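Uncharacterized protein (Bacteroides ovatus, PDB 4IRT) is of unknown function but, as a putative neuraminidase with a BNR repeat-like domain, may act on sialic acid-containing or related glycans. Local coordinates at residues Val9-Asn19 / Tyr36-Gly44. Sequence-based numbering, arbitrary orientation.
With EDO (1,2-ethanediol), chain I.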
# COMPACT_ATOMS: atom_id res chain seq x y z
N VAL A 9 15.61 4.01 13.62
CA VAL A 9 14.87 5.25 13.61
C VAL A 9 14.50 5.65 15.04
O VAL A 9 15.08 6.58 15.64
CB VAL A 9 13.60 5.16 12.74
CG1 VAL A 9 12.87 6.49 12.77
CG2 VAL A 9 13.93 4.73 11.33
N GLY A 10 13.57 4.90 15.62
CA GLY A 10 13.12 5.13 16.98
C GLY A 10 12.06 4.12 17.38
O GLY A 10 11.48 3.48 16.55
N LYS A 11 11.80 4.00 18.67
CA LYS A 11 10.80 3.06 19.14
C LYS A 11 9.41 3.58 18.83
O LYS A 11 9.16 4.80 18.91
CB LYS A 11 10.98 2.80 20.62
CG LYS A 11 12.26 2.04 20.90
CD LYS A 11 12.44 1.68 22.36
CE LYS A 11 13.64 0.74 22.52
NZ LYS A 11 13.87 0.28 23.93
N GLY A 12 8.52 2.67 18.50
CA GLY A 12 7.15 3.01 18.15
C GLY A 12 6.17 2.05 18.75
O GLY A 12 6.55 0.99 19.23
N TYR A 13 4.90 2.44 18.75
CA TYR A 13 3.84 1.57 19.25
C TYR A 13 3.89 0.19 18.60
O TYR A 13 3.99 0.12 17.38
CB TYR A 13 2.50 2.18 18.91
CG TYR A 13 1.33 1.55 19.59
CD1 TYR A 13 1.14 1.69 20.96
CD2 TYR A 13 0.37 0.84 18.86
CE1 TYR A 13 0.04 1.11 21.60
CE2 TYR A 13 -0.73 0.27 19.49
CZ TYR A 13 -0.89 0.42 20.85
OH TYR A 13 -1.99 -0.13 21.46
N SER A 14 3.78 -0.88 19.40
CA SER A 14 3.82 -2.26 18.90
C SER A 14 2.66 -3.15 19.35
O SER A 14 2.62 -4.35 19.03
CB SER A 14 5.16 -2.93 19.30
OG SER A 14 6.24 -2.35 18.58
N CYS A 15 1.70 -2.60 20.09
CA CYS A 15 0.64 -3.45 20.65
C CYS A 15 -0.39 -3.87 19.61
O CYS A 15 -1.10 -4.87 19.81
CB CYS A 15 -0.06 -2.76 21.81
SG CYS A 15 1.01 -2.43 23.25
N THR A 16 -0.50 -3.09 18.53
CA THR A 16 -1.22 -3.46 17.33
C THR A 16 -0.28 -3.25 16.13
O THR A 16 0.80 -2.72 16.28
CB THR A 16 -2.48 -2.60 17.07
OG1 THR A 16 -2.07 -1.28 16.66
CG2 THR A 16 -3.39 -2.53 18.31
N SER A 17 -0.74 -3.64 14.94
CA SER A 17 0.02 -3.51 13.69
C SER A 17 -0.21 -2.18 12.96
O SER A 17 0.12 -2.07 11.80
CB SER A 17 -0.34 -4.65 12.73
OG SER A 17 -1.74 -4.73 12.53
N VAL A 18 -0.76 -1.18 13.65
CA VAL A 18 -1.10 0.10 13.03
C VAL A 18 0.06 0.76 12.26
O VAL A 18 -0.15 1.38 11.19
CB VAL A 18 -1.78 1.07 14.04
CG1 VAL A 18 -0.79 1.62 15.05
CG2 VAL A 18 -2.50 2.19 13.29
N ASN A 19 1.29 0.59 12.75
CA ASN A 19 2.43 1.18 12.07
C ASN A 19 2.92 0.37 10.89
O ASN A 19 3.73 0.87 10.11
CB ASN A 19 3.61 1.36 13.03
CG ASN A 19 3.47 2.55 13.95
OD1 ASN A 19 2.80 3.54 13.65
ND2 ASN A 19 4.14 2.48 15.07
N TYR A 36 11.86 10.59 4.40
CA TYR A 36 10.89 10.93 5.40
C TYR A 36 10.18 9.69 5.86
O TYR A 36 9.95 8.76 5.07
CB TYR A 36 9.84 11.89 4.81
CG TYR A 36 10.39 13.23 4.43
CD1 TYR A 36 11.01 13.43 3.19
CD2 TYR A 36 10.28 14.31 5.30
CE1 TYR A 36 11.54 14.66 2.85
CE2 TYR A 36 10.77 15.55 4.95
CZ TYR A 36 11.39 15.72 3.73
OH TYR A 36 11.90 16.97 3.42
N ILE A 37 9.79 9.68 7.14
CA ILE A 37 9.13 8.54 7.73
C ILE A 37 8.05 9.05 8.67
O ILE A 37 8.10 10.21 9.12
CB ILE A 37 10.16 7.66 8.50
CG1 ILE A 37 9.59 6.26 8.78
CG2 ILE A 37 10.64 8.35 9.78
CD1 ILE A 37 10.65 5.32 9.33
N SER A 38 7.07 8.21 8.95
CA SER A 38 6.02 8.58 9.89
C SER A 38 5.57 7.33 10.63
O SER A 38 5.56 6.25 10.06
CB SER A 38 4.80 9.23 9.16
OG SER A 38 4.23 8.38 8.18
N TYR A 39 5.20 7.52 11.89
CA TYR A 39 4.71 6.45 12.73
C TYR A 39 4.06 7.02 13.95
O TYR A 39 4.17 8.23 14.23
CB TYR A 39 5.84 5.52 13.16
CG TYR A 39 6.97 6.18 13.89
CD1 TYR A 39 8.05 6.71 13.19
CD2 TYR A 39 7.00 6.21 15.29
CE1 TYR A 39 9.13 7.27 13.86
CE2 TYR A 39 8.08 6.77 15.96
CZ TYR A 39 9.12 7.32 15.22
OH TYR A 39 10.19 7.86 15.88
N TYR A 40 3.34 6.15 14.68
CA TYR A 40 2.86 6.50 16.00
C TYR A 40 3.83 6.03 17.08
O TYR A 40 4.28 4.87 17.06
CB TYR A 40 1.52 5.84 16.26
CG TYR A 40 0.36 6.27 15.40
CD1 TYR A 40 -0.21 7.52 15.55
CD2 TYR A 40 -0.23 5.39 14.49
CE1 TYR A 40 -1.28 7.92 14.77
CE2 TYR A 40 -1.32 5.76 13.71
CZ TYR A 40 -1.87 7.03 13.88
OH TYR A 40 -2.96 7.45 13.13
N ASP A 41 4.13 6.91 18.01
CA ASP A 41 4.92 6.56 19.17
C ASP A 41 4.09 5.80 20.21
O ASP A 41 2.90 5.58 20.03
CB ASP A 41 5.67 7.78 19.72
CG ASP A 41 4.81 8.73 20.54
OD1 ASP A 41 3.65 8.42 20.91
OD2 ASP A 41 5.33 9.84 20.83
N ASN A 42 4.73 5.33 21.27
CA ASN A 42 4.02 4.49 22.23
C ASN A 42 2.87 5.17 22.95
O ASN A 42 2.00 4.49 23.50
CB ASN A 42 4.99 3.93 23.28
CG ASN A 42 4.45 2.64 23.90
OD1 ASN A 42 4.02 1.73 23.19
ND2 ASN A 42 4.50 2.55 25.21
N ASP A 43 2.89 6.49 22.98
CA ASP A 43 1.78 7.27 23.55
C ASP A 43 0.66 7.60 22.55
O ASP A 43 -0.31 8.32 22.89
CB ASP A 43 2.33 8.56 24.13
CG ASP A 43 3.33 8.31 25.27
OD1 ASP A 43 3.09 7.41 26.10
OD2 ASP A 43 4.32 9.03 25.36
N GLY A 44 0.81 7.14 21.32
CA GLY A 44 -0.19 7.39 20.32
C GLY A 44 -0.00 8.64 19.49
O GLY A 44 -0.88 8.96 18.68
C1 EDO I . -1.96 3.98 23.36
O1 EDO I . -3.05 3.42 24.09
C2 EDO I . -1.08 4.78 24.29
O2 EDO I . -0.20 3.88 24.95
O HOH W 1 7.67 5.21 21.34
O HOH W 2 10.49 7.18 18.62
O HOH W 3 3.91 -0.73 22.30
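Two N-H groups converge on the backbone oxygen of Tyr40: Tyr13 N at 3.0 Å, tilted out of the carbonyl plane, and Asn19 ND2 at 3.1 Å, in that plane on a lone pair. The other end of the same amide meets the same edge of Tyr40, OD1 accepting from Tyr40 N at 2.9 Å, nearly straight (178°). Asn19 therefore pairs with both backbone polar groups of one residue much as a neighbouring strand would, and the two bonds fix the flip of its amide, which stands almost perpendicular to the Tyr39 ring (89°). Beside it, Val18 crosses the Tyr40 ring at about a right angle, CG2 lying 3.8 Å from CE2; Tyr40 OH reaches on to Asn74 O. Tyr39 CG sits between its backbone N and carbonyl carbon (chi1 58°), swinging the ring obliquely across to strand 9-12, where CE1 lies 4.0 Å from Val9 CG1 as the two side chains slide past each other; Tyr39 OH shares a water with Lys11 O. Val9 CG2 and Ile37 CD1 meet tip to tip at 3.9 Å. At the turn, a second water joins Lys11 O to Asn42 N and a third links Ser14 N to Asn42 OD1, while the Asn42 side chain crosses that of Tyr13, OD1 coming 3.6 Å from Tyr13 CD1. Strand 34-40 belongs to the next sheet, so the seam packs two adjacent antiparallel sheets face to face, consistent with neighbouring blades of a beta-propeller, one being closed velcro-fashion by N-terminal strand 5-12 pairing with C-terminal strand 401-407.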